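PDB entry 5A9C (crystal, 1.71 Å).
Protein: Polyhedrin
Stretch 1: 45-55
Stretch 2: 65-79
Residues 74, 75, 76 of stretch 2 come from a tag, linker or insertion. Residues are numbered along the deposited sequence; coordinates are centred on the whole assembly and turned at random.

Stretch 1 (45-55) QYPSGRYKAFD
Stretch 2 65-79: FLNWRELLEGSGRYP

Backbone carbonyls left unpaired by a chain that forms neither a regular helix nor a sheet are often satisfied by side chains from a neighbouring segment, and two stretches of polyhedrin illustrate the principle. The shortest bond runs from Tyr46 OH to Leu71 O, at 2.5 Å. Lys52 supplies two more: its NZ donates to Leu72 O at 2.7 Å and to Glu70 O at 3.2 Å, one amine bridging the carbonyls of Glu70 and Leu72. Its chain reaches them with chi1 to chi4 in t, t, p and t. A fourth bond joins side chains, Ser48 OG (chi1 p) donating to Glu73 OE2 at 2.6 Å. The same hydroxyl accepts from Arg50 N at 3.2 Å, so one serine both ties the residue after its turn and holds the carboxylate.

The backbones that present these groups are mostly irregular. In stretch 1, a type I turn from Tyr46 to Gly49 is closed by Gly49 N to Tyr46 O (2.9 Å) and flanked by Tyr46 N to Arg50 O (3.0 Å); Gly49, at phi/psi 99/-10, adopts a conformation that calls for glycine. Strand 51-55 follows. Stretch 2 leaves a strand at Leu66, passes through helical phi/psi at 68-71 without the regular bonds, and extends at Leu72 and Glu73. A second type I turn, Glu73 to Gly76, contains the inserted residues Gly74, Ser75 and Gly76; Gly76 N meets Glu73 O at 2.7 Å, and Glu73 N meets Arg77 O at 2.7 Å. Arg77 to Pro79 then run extended. In register, Tyr46 CA lies 4.5 Å from Pro79 CA, while Phe54 CA and Leu66 CA are 9.0 Å apart, a gap occupied by side chains, so the stretches run in opposite overall directions.

Around the polar bonds, two aromatic rings organise the packing. Tyr46 (chi1 m, chi2 -85°), its CA-to-CB bond directed toward stretch 2, receives Glu73 CB over one face, 3.7 Å from CB to the ring centroid, a CH-pi contact made by the aliphatic part of an extended glutamate (chi1 and chi2 t). Tyr46 CE1 also packs against Pro79 CD at 3.6 Å. Phe54 (chi1 m, chi2 85°) takes Leu66 CD2 over one face, 4.0 Å from its centroid, with Leu66 in the m,t rotamer. At the ring edge, Phe54 CZ approaches Glu70 O at 3.4 Å. Leu71, also m,t, starts away from stretch 1, yet its CD2 comes within 4.3 Å of Phe54 CE1. Farther out, Arg77 NH1 lies 3.9 Å from Pro47 CB. Together the stretches bury 650 Å².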

ATOM      1  N   GLN A  45     -16.962  16.927  -2.006  1.00 20.10           N
ATOM      2  CA  GLN A  45     -17.686  18.104  -2.479  1.00 24.27           C
ATOM      3  C   GLN A  45     -17.012  19.391  -2.014  1.00 21.70           C
ATOM      4  O   GLN A  45     -16.733  19.558  -0.828  1.00 22.59           O
ATOM      5  CB  GLN A  45     -19.131  18.083  -1.975  1.00 19.46           C
ATOM      6  CG  GLN A  45     -19.897  19.366  -2.255  1.00 19.55           C
ATOM      7  CD  GLN A  45     -21.176  19.477  -1.450  1.00 21.49           C
ATOM      8  OE1 GLN A  45     -21.322  18.847  -0.404  1.00 26.80           O
ATOM      9  NE2 GLN A  45     -22.112  20.283  -1.937  1.00 32.85           N
ATOM     10  N   TYR A  46     -16.766  20.303  -2.948  1.00 21.75           N
ATOM     11  CA  TYR A  46     -16.110  21.566  -2.627  1.00 23.09           C
ATOM     12  C   TYR A  46     -17.065  22.741  -2.795  1.00 28.83           C
ATOM     13  O   TYR A  46     -18.017  22.663  -3.571  1.00 25.61           O
ATOM     14  CB  TYR A  46     -14.859  21.756  -3.492  1.00 21.25           C
ATOM     15  CG  TYR A  46     -13.871  20.622  -3.359  1.00 19.57           C
ATOM     16  CD1 TYR A  46     -12.940  20.604  -2.330  1.00 22.29           C
ATOM     17  CD2 TYR A  46     -13.882  19.561  -4.251  1.00 21.11           C
ATOM     18  CE1 TYR A  46     -12.043  19.567  -2.199  1.00 21.38           C
ATOM     19  CE2 TYR A  46     -12.988  18.518  -4.128  1.00 24.69           C
ATOM     20  CZ  TYR A  46     -12.072  18.524  -3.100  1.00 23.54           C
ATOM     21  OH  TYR A  46     -11.179  17.485  -2.972  1.00 20.86           O
ATOM     22  N   PRO A  47     -16.812  23.832  -2.056  1.00 30.75           N
ATOM     23  CA  PRO A  47     -17.624  25.054  -2.109  1.00 33.90           C
ATOM     24  C   PRO A  47     -17.751  25.590  -3.532  1.00 25.88           C
ATOM     25  O   PRO A  47     -18.745  26.232  -3.867  1.00 29.21           O
ATOM     26  CB  PRO A  47     -16.822  26.036  -1.252  1.00 34.35           C
ATOM     27  CG  PRO A  47     -16.072  25.172  -0.298  1.00 31.17           C
ATOM     28  CD  PRO A  47     -15.724  23.931  -1.068  1.00 29.81           C
ATOM     29  N   SER A  48     -16.741  25.324  -4.354  1.00 25.79           N
ATOM     30  CA  SER A  48     -16.727  25.778  -5.738  1.00 35.91           C
ATOM     31  C   SER A  48     -17.857  25.151  -6.550  1.00 35.91           C
ATOM     32  O   SER A  48     -18.232  25.662  -7.605  1.00 35.13           O
ATOM     33  CB  SER A  48     -15.386  25.436  -6.386  1.00 27.85           C
ATOM     34  OG  SER A  48     -15.160  24.035  -6.354  1.00 28.96           O
ATOM     35  N   GLY A  49     -18.391  24.041  -6.056  1.00 27.22           N
ATOM     36  CA  GLY A  49     -19.388  23.284  -6.790  1.00 26.26           C
ATOM     37  C   GLY A  49     -18.750  22.107  -7.502  1.00 22.69           C
ATOM     38  O   GLY A  49     -19.439  21.235  -8.034  1.00 27.39           O
ATOM     39  N   ARG A  50     -17.420  22.088  -7.509  1.00 22.99           N
ATOM     40  CA  ARG A  50     -16.667  20.992  -8.103  1.00 19.17           C
ATOM     41  C   ARG A  50     -16.607  19.810  -7.142  1.00 18.87           C
ATOM     42  O   ARG A  50     -16.824  19.965  -5.942  1.00 20.63           O
ATOM     43  CB  ARG A  50     -15.246  21.444  -8.447  1.00 27.55           C
ATOM     44  CG  ARG A  50     -15.185  22.676  -9.331  1.00 29.92           C
ATOM     45  CD  ARG A  50     -13.753  22.995  -9.729  1.00 32.47           C
ATOM     46  NE  ARG A  50     -13.640  23.201 -11.168  1.00 61.75           N
ATOM     47  CZ  ARG A  50     -13.302  22.252 -12.034  1.00 62.07           C
ATOM     48  NH1 ARG A  50     -13.034  21.024 -11.607  1.00 53.61           N
ATOM     49  NH2 ARG A  50     -13.230  22.531 -13.329  1.00 54.02           N
ATOM     50  N   TYR A  51     -16.318  18.633  -7.687  1.00 21.67           N
ATOM     51  CA  TYR A  51     -16.172  17.414  -6.900  1.00 22.90           C
ATOM     52  C   TYR A  51     -14.888  16.698  -7.288  1.00 21.40           C
ATOM     53  O   TYR A  51     -14.393  16.850  -8.406  1.00 19.72           O
ATOM     54  CB  TYR A  51     -17.344  16.459  -7.150  1.00 21.14           C
ATOM     55  CG  TYR A  51     -18.648  16.829  -6.473  1.00 18.33           C
ATOM     56  CD1 TYR A  51     -19.423  17.885  -6.938  1.00 16.80           C
ATOM     57  CD2 TYR A  51     -19.115  16.104  -5.381  1.00 21.59           C
ATOM     58  CE1 TYR A  51     -20.621  18.217  -6.327  1.00 24.04           C
ATOM     59  CE2 TYR A  51     -20.316  16.427  -4.765  1.00 17.84           C
ATOM     60  CZ  TYR A  51     -21.061  17.485  -5.240  1.00 21.87           C
ATOM     61  OH  TYR A  51     -22.251  17.812  -4.629  1.00 20.91           O
ATOM     62  N   LYS A  52     -14.349  15.916  -6.362  1.00 22.52           N
ATOM     63  CA  LYS A  52     -13.260  15.004  -6.683  1.00 22.57           C
ATOM     64  C   LYS A  52     -13.599  13.618  -6.159  1.00 27.30           C
ATOM     65  O   LYS A  52     -14.009  13.462  -5.010  1.00 25.43           O
ATOM     66  CB  LYS A  52     -11.929  15.487  -6.106  1.00 22.53           C
ATOM     67  CG  LYS A  52     -10.750  14.618  -6.525  1.00 22.54           C
ATOM     68  CD  LYS A  52      -9.426  15.364  -6.459  1.00 34.99           C
ATOM     69  CE  LYS A  52      -9.023  15.694  -5.034  1.00 35.51           C
ATOM     70  NZ  LYS A  52      -7.719  16.427  -4.992  1.00 30.76           N
ATOM     71  N   ALA A  53     -13.434  12.613  -7.009  1.00 21.58           N
ATOM     72  CA  ALA A  53     -13.806  11.254  -6.646  1.00 18.05           C
ATOM     73  C   ALA A  53     -12.587  10.358  -6.476  1.00 26.90           C
ATOM     74  O   ALA A  53     -11.679  10.361  -7.307  1.00 21.34           O
ATOM     75  CB  ALA A  53     -14.756  10.670  -7.688  1.00 17.63           C
ATOM     76  N   PHE A  54     -12.570   9.610  -5.379  1.00 18.62           N
ATOM     77  CA  PHE A  54     -11.587   8.556  -5.175  1.00 17.46           C
ATOM     78  C   PHE A  54     -12.288   7.217  -5.368  1.00 23.94           C
ATOM     79  O   PHE A  54     -13.037   6.762  -4.502  1.00 16.55           O
ATOM     80  CB  PHE A  54     -10.961   8.662  -3.784  1.00 16.20           C
ATOM     81  CG  PHE A  54     -10.296   9.985  -3.529  1.00 14.27           C
ATOM     82  CD1 PHE A  54     -11.033  11.069  -3.081  1.00 17.06           C
ATOM     83  CD2 PHE A  54      -8.943  10.155  -3.770  1.00 20.66           C
ATOM     84  CE1 PHE A  54     -10.429  12.292  -2.859  1.00 16.94           C
ATOM     85  CE2 PHE A  54      -8.335  11.376  -3.550  1.00 17.18           C
ATOM     86  CZ  PHE A  54      -9.078  12.444  -3.095  1.00 20.34           C
ATOM     87  N   ASP A  55     -12.038   6.603  -6.519  1.00 16.98           N
ATOM     88  CA  ASP A  55     -12.788   5.442  -6.982  1.00 18.72           C
ATOM     89  C   ASP A  55     -11.959   4.166  -6.862  1.00 19.11           C
ATOM     90  O   ASP A  55     -10.954   4.005  -7.555  1.00 22.07           O
ATOM     91  CB  ASP A  55     -13.185   5.668  -8.440  1.00 17.27           C
ATOM     92  CG  ASP A  55     -14.177   4.646  -8.950  1.00 16.82           C
ATOM     93  OD1 ASP A  55     -14.352   3.594  -8.305  1.00 20.50           O
ATOM     94  OD2 ASP A  55     -14.774   4.905 -10.014  1.00 25.60           O
ATOM     95  N   PHE A  65      -7.229   5.428   3.719  1.00 17.51           N
ATOM     96  CA  PHE A  65      -6.966   6.633   4.493  1.00 19.30           C
ATOM     97  C   PHE A  65      -6.637   7.764   3.539  1.00 25.88           C
ATOM     98  O   PHE A  65      -5.601   7.750   2.874  1.00 21.89           O
ATOM     99  CB  PHE A  65      -5.821   6.443   5.491  1.00 16.69           C
ATOM    100  CG  PHE A  65      -5.392   7.726   6.168  1.00 15.07           C
ATOM    101  CD1 PHE A  65      -6.166   8.292   7.167  1.00 15.55           C
ATOM    102  CD2 PHE A  65      -4.222   8.369   5.794  1.00 23.38           C
ATOM    103  CE1 PHE A  65      -5.782   9.470   7.786  1.00 16.49           C
ATOM    104  CE2 PHE A  65      -3.829   9.549   6.414  1.00 17.23           C
ATOM    105  CZ  PHE A  65      -4.610  10.098   7.410  1.00 18.77           C
ATOM    106  N   LEU A  66      -7.537   8.736   3.460  1.00 20.76           N
ATOM    107  CA  LEU A  66      -7.303   9.911   2.642  1.00 24.07           C
ATOM    108  C   LEU A  66      -6.747  11.020   3.522  1.00 24.06           C
ATOM    109  O   LEU A  66      -7.420  11.488   4.441  1.00 18.99           O
ATOM    110  CB  LEU A  66      -8.605  10.352   1.966  1.00 14.98           C
ATOM    111  CG  LEU A  66      -9.181   9.319   0.989  1.00 21.95           C
ATOM    112  CD1 LEU A  66     -10.602   9.678   0.566  1.00 21.87           C
ATOM    113  CD2 LEU A  66      -8.272   9.154  -0.226  1.00 22.27           C
ATOM    114  N   ASN A  67      -5.508  11.424   3.258  1.00 21.09           N
ATOM    115  CA  ASN A  67      -4.880  12.475   4.051  1.00 21.89           C
ATOM    116  C   ASN A  67      -5.392  13.849   3.640  1.00 22.95           C
ATOM    117  O   ASN A  67      -6.046  13.993   2.603  1.00 17.82           O
ATOM    118  CB  ASN A  67      -3.352  12.411   3.950  1.00 23.18           C
ATOM    119  CG  ASN A  67      -2.850  12.656   2.544  1.00 23.83           C
ATOM    120  OD1 ASN A  67      -3.063  13.726   1.980  1.00 29.34           O
ATOM    121  ND2 ASN A  67      -2.173  11.667   1.973  1.00 31.69           N
ATOM    122  N   TRP A  68      -5.095  14.857   4.453  1.00 19.71           N
ATOM    123  CA  TRP A  68      -5.676  16.181   4.259  1.00 19.39           C
ATOM    124  C   TRP A  68      -5.231  16.848   2.957  1.00 25.82           C
ATOM    125  O   TRP A  68      -5.972  17.641   2.376  1.00 26.66           O
ATOM    126  CB  TRP A  68      -5.385  17.087   5.463  1.00 33.79           C
ATOM    127  CG  TRP A  68      -3.952  17.494   5.591  1.00 33.97           C
ATOM    128  CD1 TRP A  68      -2.964  16.824   6.252  1.00 57.06           C
ATOM    129  CD2 TRP A  68      -3.346  18.672   5.048  1.00 43.36           C
ATOM    130  NE1 TRP A  68      -1.778  17.511   6.152  1.00 50.45           N
ATOM    131  CE2 TRP A  68      -1.986  18.649   5.416  1.00 49.22           C
ATOM    132  CE3 TRP A  68      -3.820  19.743   4.285  1.00 35.53           C
ATOM    133  CZ2 TRP A  68      -1.094  19.656   5.048  1.00 59.34           C
ATOM    134  CZ3 TRP A  68      -2.935  20.742   3.919  1.00 52.36           C
ATOM    135  CH2 TRP A  68      -1.588  20.691   4.300  1.00 45.33           C
ATOM    136  N   ARG A  69      -4.028  16.525   2.495  1.00 24.34           N
ATOM    137  CA  ARG A  69      -3.523  17.124   1.264  1.00 25.24           C
ATOM    138  C   ARG A  69      -4.159  16.477   0.033  1.00 28.01           C
ATOM    139  O   ARG A  69      -4.400  17.145  -0.973  1.00 30.39           O
ATOM    140  CB  ARG A  69      -1.989  17.072   1.209  1.00 27.27           C
ATOM    141  CG  ARG A  69      -1.395  15.680   1.062  1.00 52.30           C
ATOM    142  CD  ARG A  69       0.066  15.648   1.499  1.00 79.91           C
ATOM    143  NE  ARG A  69       0.209  15.643   2.954  1.00 82.83           N
ATOM    144  CZ  ARG A  69       0.671  14.614   3.662  1.00 47.23           C
ATOM    145  NH1 ARG A  69       1.052  13.502   3.051  1.00 49.14           N
ATOM    146  NH2 ARG A  69       0.765  14.705   4.981  1.00 32.30           N
ATOM    147  N   GLU A  70      -4.440  15.181   0.123  1.00 26.21           N
ATOM    148  CA  GLU A  70      -5.147  14.478  -0.945  1.00 26.44           C
ATOM    149  C   GLU A  70      -6.564  15.018  -1.111  1.00 25.92           C
ATOM    150  O   GLU A  70      -7.105  15.045  -2.217  1.00 26.87           O
ATOM    151  CB  GLU A  70      -5.208  12.976  -0.656  1.00 21.49           C
ATOM    152  CG  GLU A  70      -3.884  12.245  -0.784  1.00 42.67           C
ATOM    153  CD  GLU A  70      -4.017  10.760  -0.493  1.00 49.32           C
ATOM    154  OE1 GLU A  70      -4.435  10.410   0.629  1.00 38.05           O
ATOM    155  OE2 GLU A  70      -3.703   9.946  -1.388  1.00 42.34           O
ATOM    156  N   LEU A  71      -7.161  15.444  -0.002  1.00 23.39           N
ATOM    157  CA  LEU A  71      -8.550  15.893   0.005  1.00 21.22           C
ATOM    158  C   LEU A  71      -8.713  17.311  -0.534  1.00 26.73           C
ATOM    159  O   LEU A  71      -9.826  17.744  -0.828  1.00 23.69           O
ATOM    160  CB  LEU A  71      -9.134  15.801   1.417  1.00 20.04           C
ATOM    161  CG  LEU A  71      -9.467  14.405   1.949  1.00 24.49           C
ATOM    162  CD1 LEU A  71      -9.824  14.468   3.424  1.00 22.58           C
ATOM    163  CD2 LEU A  71     -10.609  13.787   1.154  1.00 23.72           C
ATOM    164  N   LEU A  72      -7.606  18.034  -0.662  1.00 25.83           N
ATOM    165  CA  LEU A  72      -7.657  19.409  -1.146  1.00 20.29           C
ATOM    166  C   LEU A  72      -8.044  19.494  -2.616  1.00 24.55           C
ATOM    167  O   LEU A  72      -7.693  18.625  -3.415  1.00 29.90           O
ATOM    168  CB  LEU A  72      -6.316  20.114  -0.933  1.00 20.49           C
ATOM    169  CG  LEU A  72      -5.928  20.506   0.493  1.00 32.14           C
ATOM    170  CD1 LEU A  72      -4.497  21.016   0.522  1.00 28.18           C
ATOM    171  CD2 LEU A  72      -6.880  21.550   1.049  1.00 32.67           C
ATOM    172  N   GLU A  73      -8.763  20.555  -2.960  1.00 32.51           N
ATOM    173  CA  GLU A  73      -9.078  20.871  -4.347  1.00 31.50           C
ATOM    174  C   GLU A  73      -7.857  21.510  -5.007  1.00 38.15           C
ATOM    175  O   GLU A  73      -6.949  21.980  -4.321  1.00 36.47           O
ATOM    176  CB  GLU A  73     -10.270  21.830  -4.397  1.00 30.94           C
ATOM    177  CG  GLU A  73     -10.694  22.256  -5.788  1.00 37.76           C
ATOM    178  CD  GLU A  73     -11.932  23.130  -5.773  1.00 29.48           C
ATOM    179  OE1 GLU A  73     -11.940  24.142  -5.038  1.00 42.87           O
ATOM    180  OE2 GLU A  73     -12.897  22.808  -6.492  1.00 35.19           O
ATOM    181  N   GLY A  74      -7.831  21.523  -6.336  1.00 46.55           N
ATOM    182  CA  GLY A  74      -6.735  22.138  -7.063  1.00 41.82           C
ATOM    183  C   GLY A  74      -6.461  23.555  -6.594  1.00 46.68           C
ATOM    184  O   GLY A  74      -5.307  23.965  -6.463  1.00 52.96           O
ATOM    185  N   SER A  75      -7.529  24.305  -6.339  1.00 61.89           N
ATOM    186  CA  SER A  75      -7.407  25.676  -5.858  1.00 44.49           C
ATOM    187  C   SER A  75      -6.748  25.705  -4.485  1.00 38.79           C
ATOM    188  O   SER A  75      -6.149  26.705  -4.092  1.00 45.89           O
ATOM    189  CB  SER A  75      -8.781  26.342  -5.783  1.00 41.75           C
ATOM    190  OG  SER A  75      -9.546  25.814  -4.713  1.00 50.42           O
ATOM    191  N   GLY A  76      -6.863  24.597  -3.759  1.00 59.32           N
ATOM    192  CA  GLY A  76      -6.298  24.493  -2.429  1.00 31.75           C
ATOM    193  C   GLY A  76      -7.362  24.514  -1.351  1.00 42.85           C
ATOM    194  O   GLY A  76      -7.057  24.614  -0.164  1.00 40.85           O
ATOM    195  N   ARG A  77      -8.622  24.424  -1.764  1.00 50.38           N
ATOM    196  CA  ARG A  77      -9.730  24.441  -0.815  1.00 47.14           C
ATOM    197  C   ARG A  77     -10.015  23.056  -0.250  1.00 24.82           C
ATOM    198  O   ARG A  77      -9.840  22.044  -0.929  1.00 28.46           O
ATOM    199  CB  ARG A  77     -11.000  24.998  -1.462  1.00 43.75           C
ATOM    200  CG  ARG A  77     -10.999  26.500  -1.675  1.00 62.34           C
ATOM    201  CD  ARG A  77     -12.419  27.003  -1.865  1.00 76.86           C
ATOM    202  NE  ARG A  77     -12.464  28.383  -2.333  1.00 77.74           N
ATOM    203  CZ  ARG A  77     -13.418  28.866  -3.121  1.00 76.48           C
ATOM    204  NH1 ARG A  77     -14.400  28.075  -3.531  1.00 39.01           N
ATOM    205  NH2 ARG A  77     -13.389  30.135  -3.505  1.00 98.26           N
ATOM    206  N   TYR A  78     -10.466  23.028   1.000  1.00 30.92           N
ATOM    207  CA  TYR A  78     -10.854  21.789   1.653  1.00 31.95           C
ATOM    208  C   TYR A  78     -12.329  21.491   1.379  1.00 15.81           C
ATOM    209  O   TYR A  78     -13.137  22.409   1.246  1.00 22.99           O
ATOM    210  CB  TYR A  78     -10.593  21.879   3.160  1.00 31.14           C
ATOM    211  CG  TYR A  78     -10.729  20.555   3.876  1.00 43.57           C
ATOM    212  CD1 TYR A  78      -9.650  19.684   3.977  1.00 48.87           C
ATOM    213  CD2 TYR A  78     -11.938  20.170   4.438  1.00 35.28           C
ATOM    214  CE1 TYR A  78      -9.775  18.466   4.624  1.00 31.62           C
ATOM    215  CE2 TYR A  78     -12.072  18.957   5.082  1.00 28.16           C
ATOM    216  CZ  TYR A  78     -10.987  18.110   5.174  1.00 35.37           C
ATOM    217  OH  TYR A  78     -11.120  16.903   5.819  1.00 52.61           O
ATOM    218  N   PRO A  79     -12.686  20.200   1.287  1.00 23.43           N
ATOM    219  CA  PRO A  79     -14.066  19.788   0.994  1.00 18.89           C
ATOM    220  C   PRO A  79     -15.060  20.054   2.129  1.00 21.16           C
ATOM    221  O   PRO A  79     -14.702  20.010   3.306  1.00 21.25           O
ATOM    222  CB  PRO A  79     -13.936  18.278   0.753  1.00 20.62           C
ATOM    223  CG  PRO A  79     -12.701  17.882   1.487  1.00 27.35           C
ATOM    224  CD  PRO A  79     -11.769  19.048   1.355  1.00 24.68           C
TER